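PDB 6XJJ: 2-oxoglutarate-dependent dioxygenase tropC from Talaromyces stipitatus, which catalyses an oxidation dependent on non-haem iron and 2-oxoglutarate in the fungal pathway that makes tropolones. Local coordinates for residues 46-50 and 191-195; 91-96 and 311-315; 115-120 and 156-162; 228-233 and 306-310; 283-287 and 297-302. All coordinates share one frame; numbering follows the deposited sequence.

Contact 1 of 5, residues 46-50 and 191-195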
# COMPACT_ATOMS: atom_id res chain seq x y z
N ILE A 46 -8.74 15.41 -1.14
CA ILE A 46 -7.66 16.15 -1.79
C ILE A 46 -8.12 16.87 -3.06
O ILE A 46 -7.28 17.42 -3.78
CB ILE A 46 -6.47 15.23 -2.09
CG1 ILE A 46 -6.85 14.15 -3.11
CG2 ILE A 46 -5.98 14.58 -0.80
CD1 ILE A 46 -5.65 13.40 -3.69
N SER A 47 -9.42 16.87 -3.36
CA SER A 47 -9.93 17.53 -4.56
C SER A 47 -9.27 18.87 -4.81
O SER A 47 -8.83 19.17 -5.92
CB SER A 47 -11.45 17.71 -4.45
OG SER A 47 -12.11 16.46 -4.43
N ALA A 48 -9.16 19.69 -3.76
CA ALA A 48 -8.66 21.05 -3.94
C ALA A 48 -7.21 21.04 -4.40
O ALA A 48 -6.82 21.84 -5.26
CB ALA A 48 -8.82 21.84 -2.65
N TRP A 49 -6.39 20.15 -3.84
CA TRP A 49 -4.97 20.17 -4.17
C TRP A 49 -4.74 19.75 -5.62
O TRP A 49 -3.83 20.27 -6.28
CB TRP A 49 -4.21 19.26 -3.20
CG TRP A 49 -2.75 19.60 -3.03
CD1 TRP A 49 -2.21 20.47 -2.11
CD2 TRP A 49 -1.64 19.09 -3.79
NE1 TRP A 49 -0.84 20.53 -2.25
CE2 TRP A 49 -0.47 19.69 -3.27
CE3 TRP A 49 -1.53 18.19 -4.85
CZ2 TRP A 49 0.80 19.42 -3.78
CZ3 TRP A 49 -0.26 17.92 -5.36
CH2 TRP A 49 0.88 18.53 -4.83
N LEU A 50 -5.56 18.84 -6.13
CA LEU A 50 -5.49 18.43 -7.53
C LEU A 50 -6.18 19.40 -8.49
O LEU A 50 -5.90 19.36 -9.69
CB LEU A 50 -6.13 17.05 -7.71
CG LEU A 50 -5.40 15.83 -7.18
CD1 LEU A 50 -6.30 14.59 -7.28
CD2 LEU A 50 -4.10 15.62 -7.95
N THR A 191 1.39 12.63 -5.84
CA THR A 191 0.58 13.69 -5.26
C THR A 191 0.68 13.68 -3.74
O THR A 191 0.92 14.72 -3.11
CB THR A 191 -0.88 13.53 -5.70
OG1 THR A 191 -0.96 13.56 -7.13
CG2 THR A 191 -1.75 14.64 -5.12
N ILE A 192 0.51 12.50 -3.13
CA ILE A 192 0.58 12.37 -1.68
C ILE A 192 1.92 12.87 -1.17
O ILE A 192 1.99 13.58 -0.16
CB ILE A 192 0.31 10.91 -1.27
CG1 ILE A 192 -1.14 10.54 -1.60
CG2 ILE A 192 0.56 10.70 0.22
CD1 ILE A 192 -1.45 9.06 -1.54
N VAL A 193 3.01 12.50 -1.84
CA VAL A 193 4.34 12.91 -1.40
C VAL A 193 4.46 14.43 -1.37
O VAL A 193 5.00 15.00 -0.41
CB VAL A 193 5.42 12.28 -2.28
CG1 VAL A 193 6.76 12.93 -2.04
CG2 VAL A 193 5.50 10.78 -1.99
N ARG A 194 3.97 15.11 -2.41
CA ARG A 194 4.13 16.56 -2.46
C ARG A 194 3.29 17.26 -1.41
O ARG A 194 3.67 18.33 -0.92
CB ARG A 194 3.77 17.08 -3.85
CG ARG A 194 4.59 16.48 -4.96
CD ARG A 194 4.29 17.10 -6.31
NE ARG A 194 4.87 16.30 -7.38
CZ ARG A 194 4.21 15.39 -8.09
NH1 ARG A 194 2.90 15.20 -7.90
NH2 ARG A 194 4.84 14.69 -9.02
N ILE A 195 2.14 16.68 -1.06
CA ILE A 195 1.33 17.22 0.04
C ILE A 195 2.07 17.06 1.36
O ILE A 195 2.12 17.98 2.18
CB ILE A 195 -0.05 16.55 0.06
CG1 ILE A 195 -0.84 16.90 -1.20
CG2 ILE A 195 -0.83 16.98 1.30
CD1 ILE A 195 -2.12 16.09 -1.38

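Contact 2 of 5, residues 91-96 and 311-315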
# COMPACT_ATOMS: atom_id res chain seq x y z
N ILE A 91 -9.53 -3.73 -11.24
CA ILE A 91 -8.40 -4.37 -10.56
C ILE A 91 -8.86 -5.48 -9.62
O ILE A 91 -8.13 -6.46 -9.42
CB ILE A 91 -7.55 -3.33 -9.81
CG1 ILE A 91 -6.18 -3.92 -9.43
CG2 ILE A 91 -8.23 -2.86 -8.54
CD1 ILE A 91 -5.26 -4.17 -10.62
N PHE A 92 -10.05 -5.36 -9.01
CA PHE A 92 -10.59 -6.50 -8.28
C PHE A 92 -11.02 -7.61 -9.21
O PHE A 92 -10.99 -8.78 -8.81
CB PHE A 92 -11.76 -6.09 -7.39
CG PHE A 92 -11.37 -5.32 -6.17
CD1 PHE A 92 -10.65 -5.94 -5.17
CD2 PHE A 92 -11.77 -4.02 -5.99
CE1 PHE A 92 -10.29 -5.26 -4.03
CE2 PHE A 92 -11.42 -3.33 -4.85
CZ PHE A 92 -10.69 -3.95 -3.87
N GLY A 93 -11.44 -7.29 -10.43
CA GLY A 93 -11.63 -8.33 -11.42
C GLY A 93 -10.36 -9.12 -11.65
O GLY A 93 -10.37 -10.36 -11.60
N CYS A 94 -9.25 -8.42 -11.87
CA CYS A 94 -7.97 -9.10 -12.08
C CYS A 94 -7.60 -9.95 -10.87
O CYS A 94 -7.13 -11.08 -11.02
CB CYS A 94 -6.87 -8.09 -12.36
SG CYS A 94 -7.07 -7.24 -13.91
N THR A 95 -7.82 -9.43 -9.67
CA THR A 95 -7.37 -10.11 -8.47
C THR A 95 -8.12 -11.42 -8.27
O THR A 95 -7.53 -12.44 -7.92
CB THR A 95 -7.54 -9.19 -7.27
OG1 THR A 95 -6.87 -7.95 -7.54
CG2 THR A 95 -6.92 -9.81 -6.05
N LYS A 96 -9.44 -11.40 -8.49
CA LYS A 96 -10.24 -12.61 -8.38
C LYS A 96 -9.87 -13.64 -9.44
O LYS A 96 -9.70 -14.82 -9.13
CB LYS A 96 -11.72 -12.25 -8.44
CG LYS A 96 -12.68 -13.41 -8.46
CD LYS A 96 -14.11 -12.92 -8.28
CE LYS A 96 -15.14 -13.92 -8.80
NZ LYS A 96 -15.03 -15.27 -8.20
N ARG A 311 -12.38 -11.60 1.41
CA ARG A 311 -11.80 -10.26 1.37
C ARG A 311 -10.65 -10.21 0.37
O ARG A 311 -9.75 -11.06 0.39
CB ARG A 311 -11.31 -9.83 2.76
CG ARG A 311 -10.58 -8.48 2.80
CD ARG A 311 -10.19 -8.09 4.23
NE ARG A 311 -9.17 -7.04 4.29
CZ ARG A 311 -9.38 -5.73 4.23
NH1 ARG A 311 -10.61 -5.24 4.11
NH2 ARG A 311 -8.35 -4.90 4.29
N TYR A 312 -10.71 -9.21 -0.51
CA TYR A 312 -9.63 -8.84 -1.40
C TYR A 312 -9.16 -7.44 -1.04
O TYR A 312 -9.91 -6.63 -0.47
CB TYR A 312 -10.10 -8.87 -2.86
CG TYR A 312 -10.45 -10.25 -3.35
CD1 TYR A 312 -9.50 -11.25 -3.40
CD2 TYR A 312 -11.75 -10.57 -3.70
CE1 TYR A 312 -9.82 -12.52 -3.84
CE2 TYR A 312 -12.08 -11.83 -4.13
CZ TYR A 312 -11.12 -12.81 -4.20
OH TYR A 312 -11.45 -14.07 -4.63
N SER A 313 -7.90 -7.16 -1.35
CA SER A 313 -7.39 -5.80 -1.23
C SER A 313 -6.16 -5.67 -2.13
O SER A 313 -5.52 -6.66 -2.48
CB SER A 313 -7.06 -5.45 0.22
OG SER A 313 -6.06 -6.30 0.75
N VAL A 314 -5.88 -4.43 -2.53
CA VAL A 314 -4.71 -4.12 -3.34
C VAL A 314 -3.87 -3.11 -2.58
O VAL A 314 -4.35 -2.01 -2.26
CB VAL A 314 -5.10 -3.59 -4.73
CG1 VAL A 314 -3.86 -3.19 -5.51
CG2 VAL A 314 -5.88 -4.64 -5.49
N ALA A 315 -2.64 -3.47 -2.29
CA ALA A 315 -1.74 -2.66 -1.49
C ALA A 315 -0.58 -2.25 -2.38
O ALA A 315 0.08 -3.11 -2.97
CB ALA A 315 -1.24 -3.44 -0.27

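Contact 3 of 5, residues 115-120 and 156-162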
# COMPACT_ATOMS: atom_id res chain seq x y z
N LEU A 115 13.91 -13.79 -10.46
CA LEU A 115 15.33 -13.55 -10.67
C LEU A 115 15.99 -13.02 -9.40
O LEU A 115 15.52 -12.03 -8.82
CB LEU A 115 15.52 -12.55 -11.82
CG LEU A 115 16.95 -12.13 -12.18
CD1 LEU A 115 17.75 -13.32 -12.72
CD2 LEU A 115 16.92 -10.97 -13.18
N GLY A 116 17.06 -13.68 -8.99
CA GLY A 116 17.85 -13.20 -7.87
C GLY A 116 17.00 -12.76 -6.70
O GLY A 116 16.12 -13.49 -6.22
N LYS A 117 17.27 -11.55 -6.22
CA LYS A 117 16.55 -10.98 -5.09
C LYS A 117 15.40 -10.08 -5.53
O LYS A 117 14.84 -9.34 -4.71
CB LYS A 117 17.52 -10.21 -4.19
CG LYS A 117 18.56 -11.11 -3.54
CD LYS A 117 19.60 -10.33 -2.76
CE LYS A 117 20.63 -11.25 -2.13
NZ LYS A 117 21.72 -10.51 -1.43
N SER A 118 15.03 -10.12 -6.81
CA SER A 118 13.69 -9.72 -7.19
C SER A 118 12.72 -10.62 -6.46
O SER A 118 12.76 -11.84 -6.60
CB SER A 118 13.47 -9.82 -8.70
OG SER A 118 14.31 -8.92 -9.39
N PHE A 119 11.86 -10.02 -5.65
CA PHE A 119 10.91 -10.78 -4.85
C PHE A 119 9.55 -10.52 -5.51
O PHE A 119 8.78 -9.66 -5.10
CB PHE A 119 10.98 -10.33 -3.35
CG PHE A 119 10.18 -11.19 -2.41
CD1 PHE A 119 10.69 -12.39 -1.95
CD2 PHE A 119 8.93 -10.78 -1.97
CE1 PHE A 119 9.97 -13.17 -1.07
CE2 PHE A 119 8.21 -11.57 -1.09
CZ PHE A 119 8.73 -12.77 -0.64
N ARG A 120 9.31 -11.27 -6.59
CA ARG A 120 8.17 -11.07 -7.48
C ARG A 120 7.48 -12.41 -7.72
O ARG A 120 8.14 -13.45 -7.80
CB ARG A 120 8.60 -10.50 -8.83
CG ARG A 120 9.40 -9.22 -8.75
CD ARG A 120 8.58 -8.03 -8.31
NE ARG A 120 9.45 -6.86 -8.24
CZ ARG A 120 9.79 -6.11 -9.28
NH1 ARG A 120 9.31 -6.38 -10.48
NH2 ARG A 120 10.60 -5.08 -9.11
N GLY A 156 17.84 -8.36 -10.57
CA GLY A 156 18.28 -9.31 -9.58
C GLY A 156 18.49 -8.74 -8.19
O GLY A 156 18.41 -9.48 -7.21
N LYS A 157 18.76 -7.43 -8.09
CA LYS A 157 18.93 -6.78 -6.80
C LYS A 157 17.62 -6.79 -6.03
O LYS A 157 16.57 -7.22 -6.52
CB LYS A 157 19.47 -5.37 -7.01
CG LYS A 157 20.90 -5.34 -7.52
CD LYS A 157 21.33 -3.93 -7.91
CE LYS A 157 22.77 -3.91 -8.37
NZ LYS A 157 23.16 -2.59 -8.95
N PHE A 158 17.67 -6.30 -4.79
CA PHE A 158 16.50 -6.36 -3.91
C PHE A 158 15.28 -5.69 -4.54
O PHE A 158 15.27 -4.48 -4.78
CB PHE A 158 16.81 -5.73 -2.55
CG PHE A 158 17.56 -6.63 -1.60
CD1 PHE A 158 16.91 -7.72 -1.02
CD2 PHE A 158 18.87 -6.37 -1.22
CE1 PHE A 158 17.57 -8.55 -0.13
CE2 PHE A 158 19.53 -7.20 -0.32
CZ PHE A 158 18.88 -8.29 0.22
N SER A 159 14.26 -6.51 -4.81
CA SER A 159 12.94 -6.06 -5.28
C SER A 159 13.05 -5.09 -6.46
O SER A 159 12.25 -4.16 -6.59
CB SER A 159 12.14 -5.43 -4.13
OG SER A 159 11.76 -6.42 -3.19
N THR A 160 14.03 -5.33 -7.33
CA THR A 160 14.11 -4.63 -8.61
C THR A 160 14.48 -5.62 -9.71
O THR A 160 15.49 -6.32 -9.60
CB THR A 160 15.10 -3.47 -8.56
OG1 THR A 160 16.38 -3.93 -8.11
CG2 THR A 160 14.60 -2.36 -7.64
N GLY A 161 13.67 -5.65 -10.76
CA GLY A 161 13.83 -6.61 -11.82
C GLY A 161 12.52 -6.79 -12.57
O GLY A 161 11.61 -5.98 -12.44
N PRO A 162 12.41 -7.86 -13.36
CA PRO A 162 11.16 -8.11 -14.08
C PRO A 162 10.10 -8.78 -13.22
O PRO A 162 10.40 -9.46 -12.23
CB PRO A 162 11.60 -9.03 -15.22
CG PRO A 162 12.78 -9.72 -14.72
CD PRO A 162 13.47 -8.79 -13.76

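Contact 4 of 5, residues 228-233 and 306-310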
# COMPACT_ATOMS: atom_id res chain seq x y z
N ALA A 228 -8.77 -15.86 2.57
CA ALA A 228 -9.83 -16.86 2.63
C ALA A 228 -10.63 -16.69 3.92
O ALA A 228 -10.04 -16.48 4.99
CB ALA A 228 -9.25 -18.27 2.55
N PRO A 229 -11.96 -16.80 3.86
CA PRO A 229 -12.77 -16.58 5.07
C PRO A 229 -12.80 -17.80 5.97
O PRO A 229 -12.52 -18.92 5.55
CB PRO A 229 -14.16 -16.30 4.49
CG PRO A 229 -14.20 -17.12 3.25
CD PRO A 229 -12.80 -17.11 2.69
N GLN A 230 -13.16 -17.56 7.24
CA GLN A 230 -13.33 -18.62 8.22
C GLN A 230 -14.54 -18.31 9.10
O GLN A 230 -14.71 -17.17 9.54
CB GLN A 230 -12.09 -18.79 9.11
CG GLN A 230 -10.83 -19.21 8.36
CD GLN A 230 -9.62 -19.33 9.28
OE1 GLN A 230 -9.62 -18.77 10.38
NE2 GLN A 230 -8.59 -20.02 8.83
N GLU A 231 -15.35 -19.33 9.37
CA GLU A 231 -16.51 -19.14 10.24
C GLU A 231 -16.08 -19.00 11.70
O GLU A 231 -16.52 -18.09 12.40
CB GLU A 231 -17.49 -20.31 10.09
CG GLU A 231 -18.05 -20.51 8.69
CD GLU A 231 -19.04 -21.66 8.63
OE1 GLU A 231 -19.17 -22.39 9.63
OE2 GLU A 231 -19.70 -21.84 7.58
N ASN A 232 -15.21 -19.91 12.16
CA ASN A 232 -14.71 -19.89 13.53
C ASN A 232 -13.19 -19.85 13.49
O ASN A 232 -12.53 -20.90 13.43
CB ASN A 232 -15.21 -21.10 14.32
CG ASN A 232 -16.68 -20.97 14.68
OD1 ASN A 232 -17.04 -20.23 15.60
ND2 ASN A 232 -17.53 -21.68 13.95
N PRO A 233 -12.59 -18.66 13.51
CA PRO A 233 -11.14 -18.56 13.42
C PRO A 233 -10.46 -18.63 14.78
O PRO A 233 -10.98 -18.19 15.80
CB PRO A 233 -10.93 -17.19 12.77
CG PRO A 233 -12.08 -16.38 13.25
CD PRO A 233 -13.24 -17.34 13.45
N ILE A 306 -9.29 -12.02 11.02
CA ILE A 306 -10.01 -12.92 10.13
C ILE A 306 -11.50 -12.71 10.33
O ILE A 306 -11.97 -12.45 11.44
CB ILE A 306 -9.61 -14.38 10.38
CG1 ILE A 306 -8.11 -14.56 10.16
CG2 ILE A 306 -10.39 -15.32 9.45
CD1 ILE A 306 -7.56 -15.89 10.61
N THR A 307 -12.26 -12.80 9.24
CA THR A 307 -13.70 -12.63 9.26
C THR A 307 -14.35 -13.77 8.48
O THR A 307 -13.67 -14.63 7.91
CB THR A 307 -14.13 -11.28 8.66
OG1 THR A 307 -13.70 -11.21 7.29
CG2 THR A 307 -13.55 -10.11 9.44
N GLY A 308 -15.68 -13.76 8.46
CA GLY A 308 -16.42 -14.73 7.69
C GLY A 308 -16.60 -14.38 6.23
O GLY A 308 -16.96 -15.26 5.44
N GLU A 309 -16.35 -13.13 5.86
CA GLU A 309 -16.53 -12.68 4.49
C GLU A 309 -15.22 -12.83 3.73
O GLU A 309 -14.14 -12.62 4.29
CB GLU A 309 -16.99 -11.22 4.47
CG GLU A 309 -18.25 -10.96 5.28
CD GLU A 309 -19.39 -11.88 4.90
OE1 GLU A 309 -19.55 -12.17 3.69
OE2 GLU A 309 -20.13 -12.34 5.81
N ARG A 310 -15.32 -13.21 2.46
CA ARG A 310 -14.14 -13.24 1.62
C ARG A 310 -13.69 -11.82 1.35
O ARG A 310 -14.51 -10.92 1.12
CB ARG A 310 -14.43 -13.97 0.30
CG ARG A 310 -13.20 -14.22 -0.56
CD ARG A 310 -13.56 -15.00 -1.82
NE ARG A 310 -14.11 -16.33 -1.51
CZ ARG A 310 -13.37 -17.38 -1.15
NH1 ARG A 310 -12.06 -17.27 -1.05
NH2 ARG A 310 -13.95 -18.54 -0.88

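Contact 5 of 5, residues 283-287 and 297-302. With FE (Fe (III) ion), chain B.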
# COMPACT_ATOMS: atom_id res chain seq x y z
N ILE A 283 -4.41 5.37 3.34
CA ILE A 283 -3.05 5.88 3.24
C ILE A 283 -2.42 5.77 4.61
O ILE A 283 -3.03 6.20 5.60
CB ILE A 283 -3.04 7.34 2.76
CG1 ILE A 283 -3.85 7.52 1.48
CG2 ILE A 283 -1.60 7.83 2.59
CD1 ILE A 283 -3.38 6.73 0.31
N ASN A 284 -1.22 5.21 4.68
CA ASN A 284 -0.47 5.24 5.92
C ASN A 284 1.01 5.47 5.65
O ASN A 284 1.52 5.19 4.56
CB ASN A 284 -0.60 3.95 6.71
CG ASN A 284 -0.13 2.76 5.94
OD1 ASN A 284 -0.38 2.66 4.75
ND2 ASN A 284 0.71 1.95 6.57
N MET A 285 1.69 5.93 6.68
CA MET A 285 3.12 6.19 6.64
C MET A 285 3.90 4.96 7.10
O MET A 285 3.42 4.15 7.90
CB MET A 285 3.45 7.37 7.56
CG MET A 285 2.62 8.63 7.29
SD MET A 285 2.95 9.46 5.71
CE MET A 285 1.68 8.76 4.64
N GLY A 286 5.12 4.82 6.57
CA GLY A 286 6.01 3.74 6.92
C GLY A 286 7.17 4.20 7.78
O GLY A 286 7.30 5.36 8.15
N ASP A 287 8.04 3.23 8.10
CA ASP A 287 9.15 3.49 9.02
C ASP A 287 10.17 4.45 8.41
O ASP A 287 10.72 5.31 9.11
CB ASP A 287 9.81 2.17 9.40
CG ASP A 287 8.89 1.27 10.20
OD1 ASP A 287 7.90 1.78 10.76
OD2 ASP A 287 9.15 0.05 10.25
N TYR A 297 5.56 12.44 10.93
CA TYR A 297 4.62 11.53 10.28
C TYR A 297 4.84 10.15 10.90
O TYR A 297 5.93 9.59 10.80
CB TYR A 297 4.83 11.53 8.77
CG TYR A 297 4.55 12.88 8.09
CD1 TYR A 297 3.53 13.71 8.55
CD2 TYR A 297 5.30 13.31 7.00
CE1 TYR A 297 3.28 14.94 7.94
CE2 TYR A 297 5.05 14.53 6.38
CZ TYR A 297 4.04 15.34 6.86
OH TYR A 297 3.78 16.55 6.25
N ARG A 298 3.80 9.62 11.55
CA ARG A 298 3.93 8.40 12.34
C ARG A 298 3.73 7.14 11.49
O ARG A 298 2.82 7.07 10.66
CB ARG A 298 2.91 8.38 13.48
CG ARG A 298 3.13 9.36 14.62
CD ARG A 298 2.15 9.00 15.76
NE ARG A 298 2.34 7.60 16.16
CZ ARG A 298 1.44 6.62 16.04
NH1 ARG A 298 1.76 5.39 16.40
NH2 ARG A 298 0.21 6.85 15.60
N SER A 299 4.58 6.14 11.73
CA SER A 299 4.34 4.77 11.27
C SER A 299 3.67 4.00 12.41
O SER A 299 4.27 3.79 13.47
CB SER A 299 5.64 4.07 10.85
OG SER A 299 5.38 2.74 10.43
N ALA A 300 2.44 3.56 12.17
CA ALA A 300 1.59 2.96 13.20
C ALA A 300 1.42 1.47 12.94
O ALA A 300 1.28 1.04 11.80
CB ALA A 300 0.22 3.65 13.25
N ARG A 301 1.43 0.70 14.02
CA ARG A 301 1.12 -0.72 13.93
C ARG A 301 -0.29 -0.95 13.42
O ARG A 301 -1.21 -0.16 13.69
CB ARG A 301 1.33 -1.36 15.31
CG ARG A 301 2.81 -1.60 15.62
CD ARG A 301 3.15 -1.83 17.09
NE ARG A 301 2.33 -2.84 17.77
CZ ARG A 301 1.61 -2.62 18.87
NH1 ARG A 301 1.63 -1.44 19.48
NH2 ARG A 301 0.89 -3.60 19.40
N HIS A 302 -0.46 -2.01 12.64
CA HIS A 302 -1.76 -2.36 12.09
C HIS A 302 -1.76 -3.83 11.72
O HIS A 302 -0.70 -4.47 11.63
CB HIS A 302 -2.12 -1.49 10.87
CG HIS A 302 -1.13 -1.56 9.75
ND1 HIS A 302 0.05 -0.84 9.76
CD2 HIS A 302 -1.13 -2.25 8.58
CE1 HIS A 302 0.73 -1.08 8.65
NE2 HIS A 302 0.03 -1.94 7.92
FE FE B . 0.76 -3.29 5.94

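Contact 1 of 5, residues 46-50 and 191-195
The carbonyl oxygen of Ile46, whose side chain faces Thr191 and Ile195, receives two amide groups of the short helix 47-50: Leu50 N reaches Ile46 O at 3.2 Å, and Trp49 N adds a weak bond. Ile46 occupies the N-cap position, right before that helix, and the turn that follows presents Trp49 to the long helix 171-204. The indole carries most of the contact. With CG anti to the backbone N (chi1 -156°), it reaches across and lays one face on Ile195. There CG1 of Ile195 sits 3.5 Å from the centroid of the Trp49 five-membered ring and 13° off the ring normal, a CH-pi contact made by a methylene rather than a methyl. Farther along the six-membered ring, Thr191 CG2 lies 3.6 Å from Trp49 CE3, and the same methyl is touched from another direction by Leu50 CD2 at 3.8 Å. Arg194 is met quite differently. Its CB packs obliquely on CH2 of Trp49, while its CD lies at the ring edge and in plane; the guanidinium is nearly coplanar with the indole and does not stack on it. Ile46 closes the inner end of the patch, its CG2 4.2 Å from Ile195 CD1, and continues onto Val62 of helix 56-72 and Leu78 of strand 75-79. No hydrogen bond joins the two segments. Thr191 OG1 is bonded to Asp187 O and Thr191 O accepts Ile195 N, so Thr191's hydroxyl and carbonyl are both engaged within its own helix, and the two helices meet by apolar and CH-pi packing.

Contact 2 of 5, residues 91-96 and 311-315
This is a buried helix-on-sheet contact in which Phe92 and Thr95 of helix 85-99 rest on Tyr312 and Val314 of strand 311-318. The axes of the two short segments approach to 9.1 Å, with their N-to-C directions 115° apart, so the helix runs across the strand rather than along it. Tyr312 is the chief strand contributor. Its CB lies 3.8 Å from Phe92 CD1, its ring is met obliquely by Thr95 CG2, and its hydroxyl end comes near CG of Lys96. The Phe92 ring turns its edge toward the backbone, with Ser313 N near the ring plane. In this family such strands build the double-stranded beta-helix, or jelly roll, and the contact shows its two-sided logic: Tyr312 and Val314 point toward the helix, whereas Ser313 points away, its side chain about 9 Å from the bound iron at the nearest atoms. Arg311, predicted to bind 2-oxoglutarate, likewise takes no part in the helix packing. At the other end Val314 CG2 packs against both Ile91 CG1, at 4.0 Å, and Thr95 OG1. The Thr95 hydroxyl, though beside this methyl, is satisfied inside the helix: Thr95 OG1 donates to Ile91 O at 2.7 Å. This bond holds chi1 near -54° and leaves CG2 turned to the tyrosine. Thr95 N reaches the same oxygen from the opposite face of its plane. Tyr181 of helix 171-204 touches both Ile91 and Val314.

Contact 3 of 5, residues 115-120 and 156-162
Lys117 and Gly156 supply the first of two backbone hydrogen bonds that join these loops: Lys117 N donates to Gly156 O at 2.6 Å. The second runs the other way, from Ser159 N to Lys117 O at 2.9 Å. Both polar backbone groups of Lys117 are therefore engaged across the contact. Lys117 lies in a type II' turn from Leu115 to Ser118, with Gly116 at its second position; Ser159 lies in a type II turn from Lys157 to Thr160. Thr160 O accepts Gly156 N within its own loop and also a weak bond from Ser118 OG. Arg120 serves one carbonyl inside the second turn, Ser159 O, and one just after it, Gly161 O. Bent at chi2 (-70°), its chain brings the guanidinium alongside them. Arg120 NH2 gives Ser159 O a bond of 3.1 Å; the oxygen lies in the guanidinium plane, but the nitrogen sits well above the plane of the carbonyl. Arg120 NH1 makes a weaker bond to Gly161 O, and further weak ones to Asn163 and Ala146. Apolar contacts flank this polar centre. The extended Lys117 chain passes over one face of Phe158, its CD 3.8 Å from the ring centroid, while Leu115 CD2 meets Pro162 CD at 4.1 Å. Lys157 points elsewhere and pairs with Asp154. Residues 115-120 lead directly into strand 121-123, an outermost strand of the large sheet, and 156-162 lie between its antiparallel neighbour 139-144 and the long helix 171-204.

Contact 4 of 5, residues 228-233 and 306-310
Gln230 and Thr307 make the one hydrogen bond between these two loops: Gln230 N donates to Thr307 O at 3.0 Å. Beside it Gly308 CA directs a C-H toward Gln230 O, so the backbones touch here without forming a regular strand pair. The closely packed part runs from Pro229, whose CB is pressed against the Gly308 carbonyl, 3.1 Å from Gly308 O, to Ile306, which points into the other loop. In Ile306 a chi1 of -59° sets CG1 beside the backbone N and puts CG2 anti to it. That CG2 packs against two neighbours, with Pro233 CB 3.8 Å from Ile306 CG2 and Gln230 CB 3.9 Å from the same methyl. The extended Gln230 side chain continues past the isoleucine, its amide oxygen beside CD1, and both residues also touch Thr138 and Gln237. The solvent side, round Arg310, is looser. There Arg310 bends at chi3 (-62°) and brings one guanidinium face against Pro229 CD. This carbon lies 3.7 Å above the guanidinium plane, displaced toward its rim, and Pro229 CD is 3.8 Å from Arg310 NH1. The polar partner of Arg310 NH1 lies elsewhere, at His226 NE2. Ala228 and Glu309 belong to this exposed border. Residues 228-233 continue from strand 222-227, whereas 306-310 connect strand 302-304 of the small sheet to strand 311-318 of the large one. Since 222-227 and 311-318 are antiparallel neighbours, the two loops meet beyond their common end, next to Arg311, which is predicted to bind 2-oxoglutarate.

Contact 5 of 5, residues 283-287 and 297-302
Met285 reaches from strand 281-285 into the loop 297-302, starting with CB, 3.2 Å from Arg298 O. CG turns onto Tyr297, 3.9 Å from Tyr297 CB. SD stays beside the same residue in an oblique Met-aromatic contact, 5.2 Å from the centroid of the Tyr297 ring. The bend at chi2 sets SD there, and that at chi3 (95°) leads CE away from the loop; the side chain as a whole also packs on Leu196 and Val249. Next along, Ser299 OG donates to Asp287 OD1 at 2.7 Å, on the anti side of the carboxylate, while Asp287 OD2 binds Thr244. The loop runs on to the facial triad of this enzyme family, where His302 NE2 holds the iron(III) ion at 2.5 Å together with His243 and Asp245. The opposite nitrogen fixes the imidazole's rotation: His302 ND1 donates to Ala300 O at 3.0 Å, with that oxygen in the ring plane. Asn284 approaches this histidine obliquely, amide and ring planes 81° apart, its ND2 3.7 Å from His302 CE1 and hydrogen-bonded to Asp245 OD2, a second-shell hold on another iron ligand.

In the fold
Along the chain, contact 1 closes before contacts 4 and 5 open, and it interlocks with contact 2. Contact 3 is nested within the loops of both 1 and 2; contact 5 lies inside the loop of contact 4, itself inside that of contact 2. Contacts 2 and 5, centres about 22 Å apart, use strands 311-318 and 281-285 of the large sheet. Contacts 1 and 5 touch through Ile192 and Ile283. Contacts 2 and 4 adjoin at Arg311, while contacts 1 and 4, whose centres are about 36 Å apart, lie on opposite sides of the chain's centre. Contact 2 packs an N-terminal helix on the large sheet beside the iron site, contact 1 packs another on the long helix, and contact 3 ties two N-terminal loops together.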